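Local coordinates for petrobactin biosynthesis protein AsbB (Bacillus anthracis, PDB 3TO3) that condenses spermidine with citryl-spermidine intermediates at the expense of ATP in the biosynthesis of the siderophore petrobactin, at residues L347-V353 with C368-V374; S283-L287 with V298-L302. Residue numbers count along the deposited sequence, not the author numbering.

Contact 1. Residues L347-V353 with C368-V374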
ATOM      1  N   LEU B 347      21.428  -5.957 -26.986  1.00 43.70           N
ATOM      2  CA  LEU B 347      20.578  -7.115 -26.693  1.00 49.13           C
ATOM      3  C   LEU B 347      19.170  -6.699 -27.127  1.00 50.83           C
ATOM      4  O   LEU B 347      18.549  -5.801 -26.539  1.00 47.71           O
ATOM      5  CB  LEU B 347      20.596  -7.449 -25.199  1.00 45.60           C
ATOM      6  CG  LEU B 347      21.974  -7.750 -24.629  1.00 49.90           C
ATOM      7  CD1 LEU B 347      21.897  -7.937 -23.138  1.00 37.73           C
ATOM      8  CD2 LEU B 347      22.578  -9.009 -25.329  1.00 41.42           C
ATOM      9  N   LYS B 348      18.648  -7.388 -28.134  1.00 39.85           N
ATOM     10  CA  LYS B 348      17.461  -6.903 -28.801  1.00 44.29           C
ATOM     11  C   LYS B 348      16.245  -7.256 -27.961  1.00 47.49           C
ATOM     12  O   LYS B 348      16.150  -8.386 -27.474  1.00 43.70           O
ATOM     13  CB  LYS B 348      17.335  -7.494 -30.208  1.00 41.77           C
ATOM     14  CG  LYS B 348      18.400  -7.026 -31.204  1.00 51.80           C
ATOM     15  CD  LYS B 348      18.131  -7.624 -32.608  1.00 64.79           C
ATOM     16  CE  LYS B 348      19.405  -7.711 -33.492  1.00109.14           C
ATOM     17  NZ  LYS B 348      20.332  -8.868 -33.211  1.00102.28           N
ATOM     18  N   GLU B 349      15.318  -6.306 -27.812  1.00 42.52           N
ATOM     19  CA  GLU B 349      14.055  -6.636 -27.203  1.00 42.15           C
ATOM     20  C   GLU B 349      13.247  -6.999 -28.440  1.00 45.79           C
ATOM     21  O   GLU B 349      12.652  -6.144 -29.075  1.00 48.76           O
ATOM     22  CB  GLU B 349      13.534  -5.332 -26.538  1.00 36.15           C
ATOM     23  CG  GLU B 349      14.364  -4.955 -25.252  1.00 45.15           C
ATOM     24  CD  GLU B 349      14.404  -3.469 -24.863  1.00 52.45           C
ATOM     25  OE1 GLU B 349      13.625  -2.622 -25.346  1.00 58.78           O
ATOM     26  OE2 GLU B 349      15.253  -3.125 -24.035  1.00 64.95           O
ATOM     27  N   PHE B 350      13.135  -8.297 -28.712  1.00 41.53           N
ATOM     28  CA  PHE B 350      12.736  -8.695 -30.050  1.00 41.53           C
ATOM     29  C   PHE B 350      11.263  -9.078 -30.140  1.00 43.31           C
ATOM     30  O   PHE B 350      10.722  -9.326 -31.225  1.00 42.14           O
ATOM     31  CB  PHE B 350      13.657  -9.809 -30.599  1.00 44.16           C
ATOM     32  CG  PHE B 350      13.622 -11.062 -29.791  1.00 48.21           C
ATOM     33  CD1 PHE B 350      14.512 -11.246 -28.740  1.00 46.42           C
ATOM     34  CD2 PHE B 350      12.678 -12.039 -30.043  1.00 48.16           C
ATOM     35  CE1 PHE B 350      14.476 -12.373 -27.971  1.00 42.42           C
ATOM     36  CE2 PHE B 350      12.631 -13.176 -29.269  1.00 53.45           C
ATOM     37  CZ  PHE B 350      13.541 -13.350 -28.226  1.00 48.87           C
ATOM     38  N   SER B 351      10.605  -9.106 -28.996  1.00 45.10           N
ATOM     39  CA  SER B 351       9.197  -9.434 -28.978  1.00 45.97           C
ATOM     40  C   SER B 351       8.531  -8.844 -27.741  1.00 46.85           C
ATOM     41  O   SER B 351       9.198  -8.617 -26.721  1.00 43.54           O
ATOM     42  CB  SER B 351       9.055 -10.940 -29.019  1.00 42.17           C
ATOM     43  OG  SER B 351       7.727 -11.297 -29.251  1.00 37.59           O
ATOM     44  N   SER B 352       7.232  -8.573 -27.822  1.00 39.03           N
ATOM     45  CA  SER B 352       6.543  -8.004 -26.668  1.00 42.26           C
ATOM     46  C   SER B 352       5.069  -8.274 -26.790  1.00 41.48           C
ATOM     47  O   SER B 352       4.598  -8.504 -27.866  1.00 45.20           O
ATOM     48  CB  SER B 352       6.773  -6.502 -26.577  1.00 32.98           C
ATOM     49  OG  SER B 352       6.053  -5.864 -27.600  1.00 40.24           O
ATOM     50  N   VAL B 353       4.358  -8.279 -25.674  1.00 43.44           N
ATOM     51  CA  VAL B 353       2.933  -8.538 -25.689  1.00 46.82           C
ATOM     52  C   VAL B 353       2.357  -7.925 -24.435  1.00 45.17           C
ATOM     53  O   VAL B 353       3.058  -7.808 -23.436  1.00 39.41           O
ATOM     54  CB  VAL B 353       2.650 -10.044 -25.688  1.00 40.22           C
ATOM     55  CG1 VAL B 353       3.085 -10.657 -24.362  1.00 32.83           C
ATOM     56  CG2 VAL B 353       1.176 -10.311 -25.977  1.00 28.96           C
ATOM     57  N   CYS B 368       4.751  -7.856 -21.147  1.00 40.32           N
ATOM     58  CA  CYS B 368       5.971  -8.615 -21.231  1.00 40.83           C
ATOM     59  C   CYS B 368       6.831  -8.172 -22.402  1.00 40.72           C
ATOM     60  O   CYS B 368       6.329  -7.985 -23.504  1.00 45.30           O
ATOM     61  CB  CYS B 368       5.624 -10.104 -21.358  1.00 34.57           C
ATOM     62  SG  CYS B 368       7.064 -11.186 -21.589  1.00 42.96           S
ATOM     63  N   ILE B 369       8.139  -8.069 -22.181  1.00 40.27           N
ATOM     64  CA  ILE B 369       9.096  -7.900 -23.270  1.00 37.66           C
ATOM     65  C   ILE B 369      10.173  -8.973 -23.185  1.00 39.57           C
ATOM     66  O   ILE B 369      10.744  -9.194 -22.123  1.00 38.62           O
ATOM     67  CB  ILE B 369       9.795  -6.543 -23.218  1.00 39.08           C
ATOM     68  CG1 ILE B 369       8.814  -5.414 -23.478  1.00 42.61           C
ATOM     69  CG2 ILE B 369      10.951  -6.502 -24.234  1.00 42.57           C
ATOM     70  CD1 ILE B 369       9.246  -4.059 -22.887  1.00 46.92           C
ATOM     71  N   TRP B 370      10.460  -9.641 -24.296  1.00 49.89           N
ATOM     72  CA  TRP B 370      11.506 -10.668 -24.316  1.00 39.53           C
ATOM     73  C   TRP B 370      12.776 -10.040 -24.821  1.00 38.29           C
ATOM     74  O   TRP B 370      12.731  -9.193 -25.693  1.00 47.86           O
ATOM     75  CB  TRP B 370      11.138 -11.831 -25.214  1.00 35.51           C
ATOM     76  CG  TRP B 370      10.167 -12.794 -24.652  1.00 37.02           C
ATOM     77  CD1 TRP B 370      10.465 -13.906 -23.940  1.00 37.71           C
ATOM     78  CD2 TRP B 370       8.727 -12.779 -24.786  1.00 38.37           C
ATOM     79  NE1 TRP B 370       9.320 -14.597 -23.624  1.00 39.41           N
ATOM     80  CE2 TRP B 370       8.234 -13.917 -24.113  1.00 39.80           C
ATOM     81  CE3 TRP B 370       7.813 -11.915 -25.403  1.00 42.39           C
ATOM     82  CZ2 TRP B 370       6.854 -14.218 -24.025  1.00 41.52           C
ATOM     83  CZ3 TRP B 370       6.444 -12.219 -25.325  1.00 40.43           C
ATOM     84  CH2 TRP B 370       5.984 -13.363 -24.629  1.00 41.77           C
ATOM     85  N   ARG B 371      13.919 -10.440 -24.271  1.00 39.10           N
ATOM     86  CA  ARG B 371      15.189  -9.849 -24.691  1.00 34.90           C
ATOM     87  C   ARG B 371      16.263 -10.923 -24.920  1.00 43.65           C
ATOM     88  O   ARG B 371      16.275 -11.940 -24.216  1.00 47.42           O
ATOM     89  CB  ARG B 371      15.632  -8.796 -23.672  1.00 40.91           C
ATOM     90  CG  ARG B 371      17.104  -8.594 -23.580  1.00 53.21           C
ATOM     91  CD  ARG B 371      17.441  -7.224 -22.997  1.00 56.84           C
ATOM     92  NE  ARG B 371      17.091  -7.077 -21.598  1.00 61.87           N
ATOM     93  CZ  ARG B 371      16.587  -5.962 -21.073  1.00 60.72           C
ATOM     94  NH1 ARG B 371      16.362  -4.903 -21.830  1.00 59.83           N
ATOM     95  NH2 ARG B 371      16.306  -5.902 -19.784  1.00 59.26           N
ATOM     96  N   GLU B 372      17.139 -10.714 -25.913  1.00 38.81           N
ATOM     97  CA  GLU B 372      18.201 -11.687 -26.226  1.00 47.58           C
ATOM     98  C   GLU B 372      19.098 -11.922 -25.019  1.00 42.85           C
ATOM     99  O   GLU B 372      19.511 -10.969 -24.353  1.00 44.11           O
ATOM    100  CB  GLU B 372      19.112 -11.197 -27.363  1.00 44.56           C
ATOM    101  CG  GLU B 372      18.490 -11.107 -28.720  1.00 55.81           C
ATOM    102  CD  GLU B 372      19.488 -10.610 -29.768  1.00 65.04           C
ATOM    103  OE1 GLU B 372      20.178  -9.577 -29.501  1.00 50.35           O
ATOM    104  OE2 GLU B 372      19.583 -11.261 -30.850  1.00 73.38           O
ATOM    105  N   SER B 373      19.429 -13.176 -24.758  1.00 46.19           N
ATOM    106  CA  SER B 373      20.411 -13.522 -23.722  1.00 46.05           C
ATOM    107  C   SER B 373      21.780 -13.045 -24.135  1.00 45.61           C
ATOM    108  O   SER B 373      22.176 -13.256 -25.274  1.00 52.04           O
ATOM    109  CB  SER B 373      20.498 -15.043 -23.582  1.00 50.70           C
ATOM    110  OG  SER B 373      21.405 -15.381 -22.549  1.00 53.70           O
ATOM    111  N   VAL B 374      22.522 -12.431 -23.226  1.00 44.20           N
ATOM    112  CA  VAL B 374      23.901 -12.043 -23.531  1.00 45.97           C
ATOM    113  C   VAL B 374      24.777 -13.261 -23.907  1.00 50.74           C
ATOM    114  O   VAL B 374      25.780 -13.126 -24.614  1.00 49.45           O
ATOM    115  CB  VAL B 374      24.559 -11.302 -22.355  1.00 51.15           C
ATOM    116  CG1 VAL B 374      25.011 -12.293 -21.298  1.00 53.92           C
ATOM    117  CG2 VAL B 374      25.734 -10.507 -22.839  1.00 46.51           C
TER
HETATM  118  O   HOH W   1      17.776  -4.363 -24.308  1.00 52.11           O

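Contact 2. Residues S283-L287 with V298-L302. With ATP (adenosine-5'-triphosphate), chain E.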
ATOM      1  N   SER B 283      17.396  -5.893 -11.698  1.00 51.61           N
ATOM      2  CA  SER B 283      16.165  -5.141 -11.962  1.00 53.58           C
ATOM      3  C   SER B 283      14.957  -5.754 -11.268  1.00 63.00           C
ATOM      4  O   SER B 283      13.976  -5.068 -10.960  1.00 80.90           O
ATOM      5  CB  SER B 283      15.947  -4.970 -13.486  1.00 53.84           C
ATOM      6  OG  SER B 283      14.769  -5.592 -13.992  1.00 60.61           O
HETATM    7  N   MSE B 284      15.026  -7.062 -11.070  1.00 56.69           N
HETATM    8  CA  MSE B 284      13.996  -7.866 -10.398  1.00 46.82           C
HETATM    9  C   MSE B 284      12.695  -8.138 -11.164  1.00 46.30           C
HETATM   10  O   MSE B 284      12.065  -9.159 -10.921  1.00 51.42           O
HETATM   11  CB  MSE B 284      13.624  -7.250  -9.078  1.00 57.73           C
HETATM   12  CG  MSE B 284      14.670  -7.529  -8.031  1.00 75.86           C
HETATM   13 SE   MSE B 284      14.023  -6.957  -6.342  0.68 83.95          SE
HETATM   14  CE  MSE B 284      12.425  -8.079  -6.272  1.00 60.26           C
ATOM     15  N   ARG B 285      12.357  -7.325 -12.157  1.00 43.20           N
ATOM     16  CA  ARG B 285      11.234  -7.658 -13.029  1.00 48.37           C
ATOM     17  C   ARG B 285      11.789  -8.265 -14.317  1.00 41.24           C
ATOM     18  O   ARG B 285      11.054  -8.665 -15.202  1.00 45.49           O
ATOM     19  CB  ARG B 285      10.328  -6.448 -13.285  1.00 44.67           C
ATOM     20  CG  ARG B 285      11.082  -5.258 -13.777  1.00 54.33           C
ATOM     21  CD  ARG B 285      10.164  -4.201 -14.325  1.00 60.93           C
ATOM     22  NE  ARG B 285      10.928  -3.040 -14.758  1.00 63.11           N
ATOM     23  CZ  ARG B 285      10.412  -1.992 -15.384  1.00 64.38           C
ATOM     24  NH1 ARG B 285       9.118  -1.965 -15.659  1.00 72.82           N
ATOM     25  NH2 ARG B 285      11.191  -0.969 -15.734  1.00 61.89           N
ATOM     26  N   THR B 286      13.105  -8.322 -14.404  1.00 37.58           N
ATOM     27  CA  THR B 286      13.762  -8.947 -15.541  1.00 38.97           C
ATOM     28  C   THR B 286      14.338 -10.275 -15.117  1.00 40.02           C
ATOM     29  O   THR B 286      15.161 -10.328 -14.244  1.00 50.70           O
ATOM     30  CB  THR B 286      14.917  -8.097 -16.052  1.00 45.23           C
ATOM     31  OG1 THR B 286      14.426  -6.788 -16.381  1.00 48.72           O
ATOM     32  CG2 THR B 286      15.543  -8.762 -17.296  1.00 39.40           C
ATOM     33  N   LEU B 287      13.907 -11.345 -15.760  1.00 43.65           N
ATOM     34  CA  LEU B 287      14.230 -12.676 -15.308  1.00 40.17           C
ATOM     35  C   LEU B 287      15.022 -13.430 -16.374  1.00 49.03           C
ATOM     36  O   LEU B 287      14.671 -13.399 -17.573  1.00 51.65           O
ATOM     37  CB  LEU B 287      12.941 -13.428 -14.972  1.00 41.23           C
ATOM     38  CG  LEU B 287      11.957 -12.654 -14.079  1.00 43.84           C
ATOM     39  CD1 LEU B 287      10.577 -13.296 -14.103  1.00 49.06           C
ATOM     40  CD2 LEU B 287      12.465 -12.598 -12.672  1.00 43.70           C
ATOM     41  N   VAL B 298      13.027 -12.365 -19.737  1.00 34.73           N
ATOM     42  CA  VAL B 298      11.664 -11.897 -19.694  1.00 34.42           C
ATOM     43  C   VAL B 298      11.642 -10.667 -18.799  1.00 42.82           C
ATOM     44  O   VAL B 298      12.127 -10.699 -17.644  1.00 41.89           O
ATOM     45  CB  VAL B 298      10.772 -13.004 -19.134  1.00 45.29           C
ATOM     46  CG1 VAL B 298       9.388 -12.732 -19.438  1.00 57.67           C
ATOM     47  CG2 VAL B 298      11.119 -14.285 -19.822  1.00 59.81           C
ATOM     48  N   LYS B 299      11.140  -9.568 -19.341  1.00 36.79           N
ATOM     49  CA  LYS B 299      10.942  -8.368 -18.551  1.00 41.51           C
ATOM     50  C   LYS B 299       9.449  -8.200 -18.380  1.00 45.58           C
ATOM     51  O   LYS B 299       8.714  -8.025 -19.374  1.00 39.83           O
ATOM     52  CB  LYS B 299      11.578  -7.139 -19.210  1.00 33.82           C
ATOM     53  CG  LYS B 299      11.408  -5.830 -18.442  1.00 39.52           C
ATOM     54  CD  LYS B 299      12.230  -4.703 -19.068  1.00 44.29           C
ATOM     55  CE  LYS B 299      12.399  -3.537 -18.109  1.00 57.19           C
ATOM     56  NZ  LYS B 299      13.119  -2.387 -18.751  1.00 59.88           N
ATOM     57  N   VAL B 300       8.991  -8.279 -17.130  1.00 39.53           N
ATOM     58  CA  VAL B 300       7.557  -8.350 -16.884  1.00 36.95           C
ATOM     59  C   VAL B 300       7.080  -7.274 -15.932  1.00 45.25           C
ATOM     60  O   VAL B 300       7.872  -6.692 -15.200  1.00 42.49           O
ATOM     61  CB  VAL B 300       7.140  -9.730 -16.361  1.00 37.20           C
ATOM     62  CG1 VAL B 300       7.383 -10.774 -17.415  1.00 32.74           C
ATOM     63  CG2 VAL B 300       7.939 -10.089 -15.093  1.00 32.99           C
ATOM     64  N   SER B 301       5.782  -6.991 -15.974  1.00 44.39           N
ATOM     65  CA  SER B 301       5.194  -5.973 -15.108  1.00 36.33           C
ATOM     66  C   SER B 301       5.345  -6.347 -13.622  1.00 36.36           C
ATOM     67  O   SER B 301       5.163  -7.503 -13.248  1.00 35.70           O
ATOM     68  CB  SER B 301       3.715  -5.833 -15.442  1.00 40.99           C
ATOM     69  OG  SER B 301       3.564  -5.139 -16.661  1.00 50.25           O
ATOM     70  N   LEU B 302       5.705  -5.390 -12.780  1.00 33.79           N
ATOM     71  CA  LEU B 302       5.693  -5.659 -11.350  1.00 38.50           C
ATOM     72  C   LEU B 302       5.158  -4.457 -10.615  1.00 43.74           C
ATOM     73  O   LEU B 302       5.728  -3.375 -10.715  1.00 46.91           O
ATOM     74  CB  LEU B 302       7.100  -5.989 -10.911  1.00 44.41           C
ATOM     75  CG  LEU B 302       7.321  -6.688  -9.583  1.00 49.41           C
ATOM     76  CD1 LEU B 302       6.638  -8.070  -9.533  1.00 43.83           C
ATOM     77  CD2 LEU B 302       8.843  -6.769  -9.348  1.00 43.61           C
TER
HETATM   78  PB  ATP E 617      14.852  -2.194 -15.649  0.71 84.11           P
HETATM   79  O1B ATP E 617      13.834  -3.187 -15.150  0.71 79.96           O
HETATM   80  O2B ATP E 617      14.160  -1.117 -16.442  0.71 83.35           O
HETATM   81  O3B ATP E 617      15.929  -2.939 -16.521  0.71 56.14           O
HETATM   82  PA  ATP E 617      14.909  -0.702 -13.378  0.71113.19           P
HETATM   83  O1A ATP E 617      13.461  -1.141 -13.290  0.71110.20           O
HETATM   84  O2A ATP E 617      15.055   0.778 -13.711  0.71109.54           O
HETATM   85  O3A ATP E 617      15.638  -1.539 -14.467  0.71129.61           O
HETATM   86  O5' ATP E 617      15.565  -0.997 -11.981  0.71126.49           O
HETATM   87  C5' ATP E 617      16.905  -1.304 -11.878  0.71119.91           C
HETATM   88  C4' ATP E 617      17.495  -1.173 -10.589  0.71113.13           C
HETATM   89  O4' ATP E 617      18.953  -1.065 -10.722  0.71106.95           O
HETATM   90  C3' ATP E 617      17.050   0.079  -9.935  0.71112.13           C
HETATM   91  O3' ATP E 617      16.420  -0.209  -8.747  0.71113.31           O
HETATM   92  C2' ATP E 617      18.285   0.850  -9.710  0.71105.73           C
HETATM   93  O2' ATP E 617      18.226   1.534  -8.531  0.71100.76           O
HETATM   94  C1' ATP E 617      19.323  -0.219  -9.677  0.71102.06           C
HETATM   95  N9  ATP E 617      20.685   0.230  -9.792  0.71 90.74           N
HETATM   96  C8  ATP E 617      21.668  -0.126  -8.947  0.71 80.07           C
HETATM   97  N7  ATP E 617      22.797   0.470  -9.355  0.71 77.72           N
HETATM   98  C5  ATP E 617      22.542   1.201 -10.464  0.71 82.29           C
HETATM   99  C6  ATP E 617      23.341   2.005 -11.290  0.71 77.09           C
HETATM  100  N6  ATP E 617      24.737   2.161 -10.989  0.71 73.57           N
HETATM  101  N1  ATP E 617      22.777   2.621 -12.354  0.71 77.65           N
HETATM  102  C2  ATP E 617      21.463   2.464 -12.619  0.71 82.60           C
HETATM  103  N3  ATP E 617      20.667   1.698 -11.840  0.71 87.43           N
HETATM  104  C4  ATP E 617      21.176   1.054 -10.756  0.71 88.61           C

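Contact 1. Residues L347-V353 with C368-V374
Strand segments 349-353 and 368-371 run antiparallel, their axes 4.7 Å apart at closest approach, and interlock unequally on the two faces of the sheet. Near Val353 the pairing is regular: Val353 N donates to Cys368 O (2.9 Å) and Cys368 N to Val353 O (2.8 Å). Trp370 N still reaches Ser351 O at 2.9 Å, but Phe350 is an extra residue between the positions facing Arg371 and Trp370, and its N holds Trp370 O only weakly (3.2 Å). This beta bulge swings the Phe350 ring against its neighbours: one ring face lies over Trp370 CB (4.1 Å from CZ), while CD1 abuts Glu372 CG (4.0 Å). The broad indole of Trp370 occupies the hollow beside Ser351 and Val353, with CZ3 3.8 Å from Val353 CG1; helix 208-219 and strand 241-246 pack on this face. On the face of Glu349, Ser352 and Arg371, Ile369 is the bump, wedging CG2 against Glu349 CB (3.7 Å) and CG1 against Ser352 CB (3.9 Å), and helix 315-333 packs there. Beyond the bulge, Lys348 N donates to Glu372 OE1, also bonded to Tyr377 OH, and Glu372 N to Lys348 O (both 3.0 Å); Lys348 NZ forms a weak salt bridge with Glu372 OE2 (3.4 Å). Leu347 CD2 packs against Val374 CA (3.8 Å). Glu349 OE2 forms a salt bridge with Arg371 NH1 (3.0 Å), which also meets Asp459, a magnesium ligand. The arrangement is a bulged antiparallel hairpin whose Arg371 side chain, about 4 Å from ATP, borders the nucleotide and magnesium site.

Contact 2. Residues S283-L287 with V298-L302
Backbone hydrogen bonds hold this antiparallel hairpin together: Leu287 and Val298 exchange a pair, Leu287 N to Val298 O at 2.7 Å and Val298 N to Leu287 O at 2.9 Å, and Val300 N donates to Arg285 O at 2.8 Å. Between them lies the non-hydrogen-bonded pair of Thr286 and Lys299. Apolar contact is slight, Leu287 CD1 meeting Val300 CG2 at 4.3 Å; the aliphatic base of Arg285 adds a van der Waals contact, CB to Leu302 CB at 4.0 Å. Ser283, Arg285 and Lys299 converge on ATP. Ser283 OG and Arg285 NE both donate to its O1B, at 2.8 and 2.9 Å; Arg285 NH2 reaches O2B at 3.1 Å and, weakly, O1A at 3.3 Å. Lys299 NZ, whose position is less certain, hydrogen-bonds ATP O2B at 2.8 Å, forms a salt bridge with the magnesium ligand Asp459 and lies 3.9 Å from the like-charged Arg285 NH2. Lys299 CE passes over one guanidinium face. O2B, which both cations bind, and Asp459 beside Lys299 can offset their repulsion. The chemistry is that of a cationic phosphate-binding site: strand pairing sets Arg285, in the loop leading into strand 286-289, beside Lys299, so that both reach the same beta-phosphate oxygen.

How the contacts relate
From the N terminus, contact 2 comes first, closing a loop of ten residues between segments 283-287 and 298-302. The chain then runs through helices 315-333 and 336-342 before contact 1 joins 347-353 to 368-374 across fourteen residues. The two closures follow in series, neither nested nor crossed, yet in space their centres are 11 Å apart. Strand 367-371 returns to lie antiparallel beside 297-306, where Ile369 O and Lys299 N, 2.8 Å apart, probably hydrogen-bond, and Cys368 SG packs on Val298 CG1 at 3.5 Å. Two sequential hairpins thus become four neighbouring strands of one mixed sheet beside the nucleotide, and strand 345-355 carries it onward to 451-457.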